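Local coordinates for glycosyl hydrolase family 2, TIM barrel domain protein (Faecalibacterium prausnitzii A2-165, PDB 6ED2), which probably hydrolyses beta-glucuronides, releasing glucuronic acid, as a family 2 glycoside hydrolase built round a TIM barrel domain, at residues Arg321-Asp326 / Thr603-Gln607; Gly499-Gly505 / Met551-Tyr556; Gly537-Leu541 / Arg593-Lys599. All coordinates share one frame; numbering follows the deposited sequence.

Contact 1: Arg321-Asp326 / Thr603-Gln607; sequences RHEDAD and TRQRQ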
loop_
_atom_site.group_PDB
_atom_site.type_symbol
_atom_site.label_atom_id
_atom_site.label_comp_id
_atom_site.label_asym_id
_atom_site.label_seq_id
_atom_site.Cartn_x
_atom_site.Cartn_y
_atom_site.Cartn_z
ATOM N N ARG A 321 1.360 12.860 -21.568
ATOM C CA ARG A 321 0.288 13.030 -20.614
ATOM C C ARG A 321 -0.927 12.198 -21.012
ATOM O O ARG A 321 -0.900 11.398 -21.962
ATOM C CB ARG A 321 -0.057 14.515 -20.507
ATOM C CG ARG A 321 1.009 15.348 -19.789
ATOM C CD ARG A 321 0.529 16.787 -19.593
ATOM N NE ARG A 321 -0.740 16.763 -18.873
ATOM C CZ ARG A 321 -0.843 16.803 -17.553
ATOM N NH1 ARG A 321 0.252 16.917 -16.811
ATOM N NH2 ARG A 321 -2.035 16.715 -16.979
ATOM N N HIS A 322 -2.002 12.386 -20.259
ATOM C CA HIS A 322 -3.325 11.917 -20.617
ATOM C C HIS A 322 -4.320 12.887 -20.003
ATOM O O HIS A 322 -4.029 13.550 -19.001
ATOM C CB HIS A 322 -3.602 10.485 -20.123
ATOM C CG HIS A 322 -3.491 9.431 -21.194
ATOM N ND1 HIS A 322 -4.259 9.441 -22.343
ATOM C CD2 HIS A 322 -2.694 8.331 -21.285
ATOM C CE1 HIS A 322 -3.935 8.403 -23.096
ATOM N NE2 HIS A 322 -2.989 7.715 -22.476
ATOM N N GLU A 323 -5.486 12.991 -20.622
ATOM C CA GLU A 323 -6.620 13.623 -19.954
ATOM C C GLU A 323 -7.289 12.501 -19.169
ATOM O O GLU A 323 -8.100 11.735 -19.693
ATOM C CB GLU A 323 -7.553 14.295 -20.951
ATOM C CG GLU A 323 -7.023 15.605 -21.501
ATOM C CD GLU A 323 -8.035 16.278 -22.424
ATOM O OE1 GLU A 323 -8.460 15.632 -23.419
ATOM O OE2 GLU A 323 -8.422 17.435 -22.144
ATOM N N ASP A 324 -6.895 12.371 -17.904
ATOM C CA ASP A 324 -7.282 11.216 -17.107
ATOM C C ASP A 324 -7.173 11.603 -15.639
ATOM O O ASP A 324 -6.178 12.214 -15.237
ATOM C CB ASP A 324 -6.372 10.015 -17.435
ATOM C CG ASP A 324 -6.538 8.857 -16.457
ATOM O OD1 ASP A 324 -7.180 7.853 -16.831
ATOM O OD2 ASP A 324 -6.007 8.941 -15.319
ATOM N N ALA A 325 -8.191 11.257 -14.852
ATOM C CA ALA A 325 -8.160 11.465 -13.408
ATOM C C ALA A 325 -9.190 10.537 -12.780
ATOM O O ALA A 325 -10.022 9.947 -13.476
ATOM C CB ALA A 325 -8.427 12.935 -13.032
ATOM N N ASP A 326 -9.125 10.411 -11.451
ATOM C CA ASP A 326 -10.113 9.607 -10.727
ATOM C C ASP A 326 -11.531 10.112 -10.976
ATOM O O ASP A 326 -11.762 11.313 -11.148
ATOM C CB ASP A 326 -9.828 9.614 -9.223
ATOM C CG ASP A 326 -8.621 8.745 -8.844
ATOM O OD1 ASP A 326 -8.362 7.728 -9.529
ATOM O OD2 ASP A 326 -7.938 9.076 -7.848
ATOM N N THR A 603 1.479 9.693 -8.976
ATOM C CA THR A 603 0.286 8.868 -8.861
ATOM C C THR A 603 -0.885 9.551 -9.573
ATOM O O THR A 603 -0.842 10.734 -9.910
ATOM C CB THR A 603 -0.088 8.646 -7.393
ATOM O OG1 THR A 603 -0.482 9.905 -6.829
ATOM C CG2 THR A 603 1.081 8.060 -6.587
ATOM N N ARG A 604 -1.961 8.794 -9.766
ATOM C CA ARG A 604 -3.156 9.354 -10.377
ATOM C C ARG A 604 -3.779 10.446 -9.504
ATOM O O ARG A 604 -4.486 11.322 -10.017
ATOM C CB ARG A 604 -4.162 8.229 -10.646
ATOM C CG ARG A 604 -5.240 8.600 -11.646
ATOM C CD ARG A 604 -6.258 7.496 -11.785
ATOM N NE ARG A 604 -6.993 7.582 -13.044
ATOM C CZ ARG A 604 -8.186 7.040 -13.251
ATOM N NH1 ARG A 604 -8.802 6.403 -12.260
ATOM N NH2 ARG A 604 -8.759 7.129 -14.448
ATOM N N GLN A 605 -3.549 10.392 -8.188
ATOM C CA GLN A 605 -3.980 11.408 -7.235
ATOM C C GLN A 605 -3.009 12.578 -7.166
ATOM O O GLN A 605 -3.149 13.449 -6.296
ATOM C CB GLN A 605 -4.145 10.776 -5.846
ATOM C CG GLN A 605 -5.202 9.666 -5.815
ATOM C CD GLN A 605 -4.750 8.353 -6.472
ATOM O OE1 GLN A 605 -3.580 7.978 -6.387
ATOM N NE2 GLN A 605 -5.684 7.655 -7.136
ATOM N N ARG A 606 -1.998 12.575 -8.035
ATOM C CA ARG A 606 -1.134 13.726 -8.263
ATOM C C ARG A 606 -0.155 13.934 -7.116
ATOM O O ARG A 606 0.114 15.066 -6.706
ATOM C CB ARG A 606 -1.943 14.991 -8.518
ATOM C CG ARG A 606 -2.204 15.243 -9.983
ATOM C CD ARG A 606 -2.851 14.062 -10.694
ATOM N NE ARG A 606 -3.184 14.423 -12.067
ATOM C CZ ARG A 606 -3.749 13.607 -12.954
ATOM N NH1 ARG A 606 -4.066 12.361 -12.625
ATOM N NH2 ARG A 606 -4.003 14.050 -14.182
ATOM N N GLN A 607 0.399 12.834 -6.607
ATOM C CA GLN A 607 1.506 12.931 -5.677
ATOM C C GLN A 607 2.739 12.266 -6.276
ATOM O O GLN A 607 2.616 11.345 -7.082
ATOM C CB GLN A 607 1.167 12.279 -4.327
ATOM C CG GLN A 607 -0.053 12.853 -3.667
ATOM C CD GLN A 607 0.110 14.325 -3.278
ATOM O OE1 GLN A 607 1.229 14.856 -3.216
ATOM N NE2 GLN A 607 -1.020 14.988 -3.008
HETATM O O HOH W 1 -3.712 10.238 -14.695
HETATM O O HOH W 2 -7.401 11.763 -9.966
#
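Arg604 holds the carboxylate of Asp324 side-on, one nitrogen to each oxygen. Its NE donates to Asp324 OD2 at 2.8 Å in an almost straight bond (172°), with the oxygen in the guanidinium plane, and its NH2 donates to Asp324 OD1 at 2.9 Å, meeting that oxygen from above the carboxylate plane. The Arg604 chain runs out extended from CG to NE, with CG anti to the backbone N (chi1 -162°), which carries the guanidinium across the 321-326 loop until the carbonyl oxygen of Ala325 lies over one of its faces. Asp324 OD1 also accepts from Gln586 N, and Arg604 NH2 meets Tyr193 OH, so this end is firmly fixed. Arg606 closes the buried side: its bent chain brings NH2 to Asp324 O at 3.0 Å, nearly in line with the C=O bond, while NH1 reaches back to Arg604 O at 2.8 Å and donates to a water beside Asp324 OD2. Both arginines project from a type I turn, Thr603-Arg606. That turn and the 321-326 loop follow the last and first strands of the TIM barrel, 574-580 and 312-320, which pair where the barrel closes. Arg321 NH2 stands only 4.3 Å from Arg606 NH2, but Asp340 on helix 334-347 forms salt bridges to both residues and probably offsets the like charges. The partly exposed side is looser. There the Asp326 carboxylate stands almost perpendicular to the Arg604 guanidinium (87°), and Arg604 NH1 makes only a weak bond to Asp326 OD1 at 3.1 Å. The firmer bond here is from Gln605 NE2 to the syn lone pair of Asp326 OD2, at 2.8 Å. A water joins Asp326 N to Arg604 O, and Asp326 and Gln605 also pack against Gln605 and Asp326 of a neighbouring subunit.

Contact 2: Gly499-Gly505 / Met551-Tyr556; sequences GWYVLGG and MWSAEY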
loop_
_atom_site.group_PDB
_atom_site.type_symbol
_atom_site.label_atom_id
_atom_site.label_comp_id
_atom_site.label_asym_id
_atom_site.label_seq_id
_atom_site.Cartn_x
_atom_site.Cartn_y
_atom_site.Cartn_z
ATOM N N GLY A 499 14.708 -2.569 -21.559
ATOM C CA GLY A 499 14.799 -2.798 -20.135
ATOM C C GLY A 499 13.457 -2.952 -19.465
ATOM O O GLY A 499 13.415 -3.239 -18.263
ATOM N N TRP A 500 12.362 -2.764 -20.203
ATOM C CA TRP A 500 11.037 -3.117 -19.714
ATOM C C TRP A 500 10.403 -4.183 -20.608
ATOM O O TRP A 500 10.447 -5.373 -20.279
ATOM C CB TRP A 500 10.138 -1.876 -19.622
ATOM C CG TRP A 500 8.817 -2.206 -18.973
ATOM C CD1 TRP A 500 7.592 -2.220 -19.568
ATOM C CD2 TRP A 500 8.613 -2.619 -17.616
ATOM N NE1 TRP A 500 6.630 -2.605 -18.665
ATOM C CE2 TRP A 500 7.234 -2.858 -17.456
ATOM C CE3 TRP A 500 9.465 -2.799 -16.514
ATOM C CZ2 TRP A 500 6.679 -3.272 -16.232
ATOM C CZ3 TRP A 500 8.907 -3.207 -15.288
ATOM C CH2 TRP A 500 7.532 -3.442 -15.168
ATOM N N TYR A 501 9.817 -3.783 -21.749
ATOM C CA TYR A 501 9.195 -4.775 -22.627
ATOM C C TYR A 501 10.221 -5.655 -23.321
ATOM O O TYR A 501 9.889 -6.777 -23.722
ATOM C CB TYR A 501 8.324 -4.104 -23.690
ATOM C CG TYR A 501 7.120 -3.403 -23.131
ATOM C CD1 TYR A 501 6.184 -4.094 -22.373
ATOM C CD2 TYR A 501 6.914 -2.048 -23.362
ATOM C CE1 TYR A 501 5.062 -3.454 -21.862
ATOM C CE2 TYR A 501 5.803 -1.395 -22.857
ATOM C CZ TYR A 501 4.885 -2.098 -22.106
ATOM O OH TYR A 501 3.779 -1.450 -21.599
ATOM N N VAL A 502 11.451 -5.174 -23.467
ATOM C CA VAL A 502 12.486 -5.831 -24.251
ATOM C C VAL A 502 13.712 -5.956 -23.360
ATOM O O VAL A 502 14.273 -4.936 -22.935
ATOM C CB VAL A 502 12.816 -5.036 -25.528
ATOM C CG1 VAL A 502 14.145 -5.467 -26.121
ATOM C CG2 VAL A 502 11.684 -5.164 -26.551
ATOM N N LEU A 503 14.105 -7.202 -23.053
ATOM C CA LEU A 503 15.339 -7.492 -22.322
ATOM C C LEU A 503 15.303 -6.937 -20.901
ATOM O O LEU A 503 16.283 -6.369 -20.411
ATOM C CB LEU A 503 16.565 -6.962 -23.070
ATOM C CG LEU A 503 16.996 -7.718 -24.325
ATOM C CD1 LEU A 503 17.726 -6.795 -25.284
ATOM C CD2 LEU A 503 17.869 -8.886 -23.945
ATOM N N GLY A 504 14.165 -7.100 -20.230
ATOM C CA GLY A 504 14.019 -6.604 -18.873
ATOM C C GLY A 504 14.491 -7.606 -17.829
ATOM O O GLY A 504 14.459 -8.814 -18.044
ATOM N N GLY A 505 14.945 -7.079 -16.690
ATOM C CA GLY A 505 15.193 -7.902 -15.518
ATOM C C GLY A 505 16.612 -7.834 -15.006
ATOM O O GLY A 505 17.194 -6.746 -14.907
ATOM N N MET A 551 11.780 -5.789 -11.297
ATOM C CA MET A 551 10.812 -5.087 -12.126
ATOM C C MET A 551 9.532 -4.875 -11.331
ATOM O O MET A 551 9.072 -5.790 -10.637
ATOM C CB MET A 551 10.534 -5.884 -13.404
ATOM C CG MET A 551 11.738 -5.971 -14.341
ATOM S SD MET A 551 11.413 -7.112 -15.700
ATOM C CE MET A 551 10.621 -6.021 -16.883
ATOM N N TRP A 552 9.010 -3.639 -11.399
ATOM C CA TRP A 552 7.837 -3.102 -10.696
ATOM C C TRP A 552 8.196 -2.342 -9.412
ATOM O O TRP A 552 7.323 -1.682 -8.835
ATOM C CB TRP A 552 6.792 -4.185 -10.378
ATOM C CG TRP A 552 5.903 -4.517 -11.553
ATOM C CD1 TRP A 552 6.102 -5.507 -12.486
ATOM C CD2 TRP A 552 4.679 -3.858 -11.926
ATOM N NE1 TRP A 552 5.075 -5.505 -13.407
ATOM C CE2 TRP A 552 4.193 -4.501 -13.091
ATOM C CE3 TRP A 552 3.954 -2.784 -11.396
ATOM C CZ2 TRP A 552 3.005 -4.107 -13.730
ATOM C CZ3 TRP A 552 2.758 -2.397 -12.033
ATOM C CH2 TRP A 552 2.308 -3.054 -13.184
ATOM N N SER A 553 9.458 -2.386 -8.973
ATOM C CA SER A 553 9.913 -1.668 -7.781
ATOM C C SER A 553 10.430 -0.268 -8.115
ATOM O O SER A 553 10.852 0.023 -9.244
ATOM C CB SER A 553 11.033 -2.433 -7.077
ATOM O OG SER A 553 12.222 -2.326 -7.853
ATOM N N ALA A 554 10.431 0.592 -7.087
ATOM C CA ALA A 554 11.001 1.932 -7.232
ATOM C C ALA A 554 12.463 1.861 -7.643
ATOM O O ALA A 554 12.919 2.646 -8.487
ATOM C CB ALA A 554 10.862 2.716 -5.925
ATOM N N GLU A 555 13.208 0.917 -7.059
ATOM C CA GLU A 555 14.618 0.754 -7.379
ATOM C C GLU A 555 14.817 0.442 -8.854
ATOM O O GLU A 555 15.699 1.012 -9.505
ATOM C CB GLU A 555 15.221 -0.363 -6.530
ATOM C CG GLU A 555 15.577 0.069 -5.118
ATOM C CD GLU A 555 14.354 0.199 -4.219
ATOM O OE1 GLU A 555 13.251 -0.287 -4.604
ATOM O OE2 GLU A 555 14.510 0.782 -3.118
ATOM N N TYR A 556 14.032 -0.499 -9.385
ATOM C CA TYR A 556 14.173 -0.852 -10.784
ATOM C C TYR A 556 13.918 0.365 -11.663
ATOM O O TYR A 556 14.716 0.675 -12.555
ATOM C CB TYR A 556 13.227 -2.005 -11.148
ATOM C CG TYR A 556 13.571 -2.582 -12.501
ATOM C CD1 TYR A 556 14.599 -3.513 -12.638
ATOM C CD2 TYR A 556 12.926 -2.135 -13.656
ATOM C CE1 TYR A 556 14.947 -4.014 -13.876
ATOM C CE2 TYR A 556 13.260 -2.630 -14.893
ATOM C CZ TYR A 556 14.273 -3.570 -15.004
ATOM O OH TYR A 556 14.624 -4.061 -16.241
#
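Trp500 sets the edge of its six-membered ring against a face of Trp552, a T-shaped pair with ring centroids 5.1 Å apart and planes at 67°. The indole also lies with CD1 over the centre of the Tyr501 ring. Met551 puts its CE methyl against Trp500 CE3 (3.4 Å), while its SD lies 5.3 Å from the centroid of the Trp500 six-membered ring, an oblique Met-aromatic contact. Met551 CG covers a face of the Tyr556 ring, whose edge meets the carbonyl oxygens of Gly499 and Gly505. Tyr556 CG, anti to the backbone N (chi1 -168°), carries that ring out to the 499-505 loop, where Tyr556 OH donates to Gly499 O, at a modelled 2.5 Å whose shortness is doubtful, and accepts from Gly505 N at 3.1 Å. A phenylalanine in place of Tyr556 would probably leave both backbone groups without their mate and the loop less firmly held. At Gly504 a side chain would run into Met551 CE. Trp552 NE1 donates across the subunit boundary to Ile591 O of a neighbouring subunit. Within the TIM barrel domain, the contact ties the loop between strand 492-495 and helix 508-525 to the start of helix 554-570, where Ser553 is the N-cap and its OG accepts from Tyr556 N.

Contact 3: Gly537-Leu541 / Arg593-Lys599; sequences GTDNL and RVDGNKK. With FMT (formic acid), chain G.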
loop_
_atom_site.group_PDB
_atom_site.type_symbol
_atom_site.label_atom_id
_atom_site.label_comp_id
_atom_site.label_asym_id
_atom_site.label_seq_id
_atom_site.Cartn_x
_atom_site.Cartn_y
_atom_site.Cartn_z
ATOM N N GLY A 537 9.958 4.187 -19.858
ATOM C CA GLY A 537 9.582 4.049 -18.466
ATOM C C GLY A 537 9.223 2.628 -18.065
ATOM O O GLY A 537 9.225 1.712 -18.896
ATOM N N THR A 538 8.923 2.422 -16.783
ATOM C CA THR A 538 8.550 1.109 -16.289
ATOM C C THR A 538 7.368 1.274 -15.353
ATOM O O THR A 538 7.234 2.295 -14.671
ATOM C CB THR A 538 9.690 0.385 -15.527
ATOM O OG1 THR A 538 9.905 1.003 -14.247
ATOM C CG2 THR A 538 10.981 0.374 -16.319
ATOM N N ASP A 539 6.515 0.261 -15.326
ATOM C CA ASP A 539 5.464 0.237 -14.334
ATOM C C ASP A 539 6.114 0.068 -12.968
ATOM O O ASP A 539 7.007 -0.769 -12.792
ATOM C CB ASP A 539 4.486 -0.904 -14.615
ATOM C CG ASP A 539 3.626 -0.654 -15.836
ATOM O OD1 ASP A 539 2.471 -0.199 -15.692
ATOM O OD2 ASP A 539 4.097 -0.930 -16.953
ATOM N N ASN A 540 5.695 0.881 -12.008
ATOM C CA ASN A 540 6.168 0.694 -10.644
ATOM C C ASN A 540 5.123 1.272 -9.705
ATOM O O ASN A 540 4.612 2.371 -9.947
ATOM C CB ASN A 540 7.554 1.336 -10.441
ATOM C CG ASN A 540 7.540 2.855 -10.601
ATOM O OD1 ASN A 540 7.575 3.593 -9.609
ATOM N ND2 ASN A 540 7.503 3.326 -11.844
ATOM N N LEU A 541 4.771 0.506 -8.674
ATOM C CA LEU A 541 3.795 0.943 -7.682
ATOM C C LEU A 541 4.445 1.818 -6.626
ATOM O O LEU A 541 5.546 1.524 -6.147
ATOM C CB LEU A 541 3.148 -0.256 -6.992
ATOM C CG LEU A 541 2.493 -1.264 -7.930
ATOM C CD1 LEU A 541 2.091 -2.495 -7.140
ATOM C CD2 LEU A 541 1.299 -0.616 -8.603
ATOM N N ARG A 593 -1.898 -5.085 -16.534
ATOM C CA ARG A 593 -2.285 -3.743 -16.113
ATOM C C ARG A 593 -2.840 -3.826 -14.690
ATOM O O ARG A 593 -3.965 -4.290 -14.465
ATOM C CB ARG A 593 -3.285 -3.152 -17.105
ATOM C CG ARG A 593 -2.643 -2.768 -18.446
ATOM C CD ARG A 593 -1.695 -1.569 -18.268
ATOM N NE ARG A 593 -0.947 -1.227 -19.485
ATOM C CZ ARG A 593 0.321 -1.572 -19.695
ATOM N NH1 ARG A 593 0.973 -2.282 -18.768
ATOM N NH2 ARG A 593 0.941 -1.219 -20.822
ATOM N N VAL A 594 -2.038 -3.379 -13.726
ATOM C CA VAL A 594 -2.426 -3.409 -12.322
ATOM C C VAL A 594 -3.298 -2.192 -12.038
ATOM O O VAL A 594 -2.799 -1.144 -11.604
ATOM C CB VAL A 594 -1.177 -3.454 -11.423
ATOM C CG1 VAL A 594 -1.566 -3.482 -9.950
ATOM C CG2 VAL A 594 -0.321 -4.682 -11.777
ATOM N N ASP A 595 -4.602 -2.323 -12.301
ATOM C CA ASP A 595 -5.549 -1.202 -12.275
ATOM C C ASP A 595 -5.023 -0.032 -13.117
ATOM O O ASP A 595 -4.655 1.033 -12.617
ATOM C CB ASP A 595 -5.838 -0.756 -10.835
ATOM C CG ASP A 595 -6.966 0.285 -10.754
ATOM O OD1 ASP A 595 -7.698 0.468 -11.765
ATOM O OD2 ASP A 595 -7.119 0.916 -9.678
ATOM N N GLY A 596 -4.975 -0.269 -14.416
ATOM C CA GLY A 596 -4.475 0.742 -15.319
ATOM C C GLY A 596 -2.963 0.693 -15.440
ATOM O O GLY A 596 -2.288 -0.266 -15.042
ATOM N N ASN A 597 -2.431 1.771 -16.004
ATOM C CA ASN A 597 -1.021 1.878 -16.342
ATOM C C ASN A 597 -0.294 2.519 -15.173
ATOM O O ASN A 597 -0.749 3.540 -14.655
ATOM C CB ASN A 597 -0.857 2.720 -17.611
ATOM C CG ASN A 597 0.581 2.753 -18.134
ATOM O OD1 ASN A 597 1.502 3.188 -17.438
ATOM N ND2 ASN A 597 0.767 2.327 -19.380
ATOM N N LYS A 598 0.834 1.933 -14.769
ATOM C CA LYS A 598 1.533 2.364 -13.562
ATOM C C LYS A 598 2.924 2.914 -13.870
ATOM O O LYS A 598 3.833 2.842 -13.038
ATOM C CB LYS A 598 1.607 1.220 -12.552
ATOM C CG LYS A 598 0.253 0.926 -11.898
ATOM C CD LYS A 598 -0.241 2.156 -11.132
ATOM C CE LYS A 598 -1.358 1.830 -10.135
ATOM N NZ LYS A 598 -2.672 1.575 -10.788
ATOM N N LYS A 599 3.106 3.476 -15.060
ATOM C CA LYS A 599 4.352 4.141 -15.405
ATOM C C LYS A 599 4.348 5.619 -15.003
ATOM O O LYS A 599 5.271 6.355 -15.371
ATOM C CB LYS A 599 4.629 3.976 -16.905
ATOM C CG LYS A 599 4.719 2.502 -17.370
ATOM C CD LYS A 599 5.523 2.382 -18.683
ATOM C CE LYS A 599 5.700 0.923 -19.159
ATOM N NZ LYS A 599 4.432 0.188 -19.477
HETATM C C FMT G . 3.275 1.542 -22.195
HETATM O O1 FMT G . 3.191 2.122 -21.114
HETATM O O2 FMT G . 2.370 0.837 -22.647
HETATM O O HOH W 3 0.083 -1.468 -14.653
HETATM O O HOH W 4 3.836 -3.123 -18.556
#
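Asp539 divides its carboxylate between two neighbouring lysines of the 593-599 loop. With CG anti to the carbonyl carbon (chi1 -71°), it presents OD1 to the backbone N of Lys598 at 2.8 Å, on the anti side, and OD2 to Lys599 NZ, also at 2.8 Å, on the syn side; both donors lie well out of the carboxylate plane. Lys599 runs extended as far as CE and then bends at its last torsion (chi4 62°), a turn that sets the ammonium between Asp539 OD2 and O1 of a bound formate. Asn597 is fixed by an Asx turn, its OD1 accepting from Lys599 N at 2.9 Å, and the other branch of its amide, ND2, is thereby aimed at the same formate oxygen at 3.0 Å. Lys598 behaves differently: bent at both chi2 and chi4, it curls back over its own loop so that NZ donates to Val594 O in the carbonyl plane. Its methylene chain lies against Leu541, with CG 3.8 Å from Leu541 CD2. The backbones join through Asn540 N, which donates to Lys598 O at 2.9 Å. Arg593 stays further off; a water links its NH1 to Asp539 OD2, and the direct attraction is long and one of charge alone, for the oxygen lies well out of the guanidinium plane; the main partner of Arg593 is Asp189. A second water ties Asp539 OD1 to Val594 N and Gly596 O. Asn597 and Lys599 fit the Asn-x-Lys motif by which beta-glucuronidases recognise the sugar carboxylate. The formate, probably from the crystallisation liquor, carries such a group, with O1 2.8 Å from Lys599 NZ, so the site is consistent with a glucuronate pocket in which Asp539 positions the lysine and probably favours its positive charge.

The three contacts gather loops that follow strands of one TIM barrel. Contacts 2 and 3, with centres about 11 Å apart, touch directly: Tyr501 OH lies 2.8 Å from Lys599 NZ and 3.0 Å from Arg593 NH2, probable hydrogen bonds that bring the 499-505 loop to the formate site. Trp500 CE3 packs at 3.3 Å on Thr538 CB, and both contacts reach the same neighbouring subunit. Contact 1 is about 12 Å from contact 3, centre to centre, and its 603-607 segment follows 593-599 closely in sequence; the centres of contacts 1 and 2 are about 22 Å apart. A bound magnesium ion is about 6 Å from the Asn597 side chain, whereas the metal site at Thr239 and Glu241 is remote.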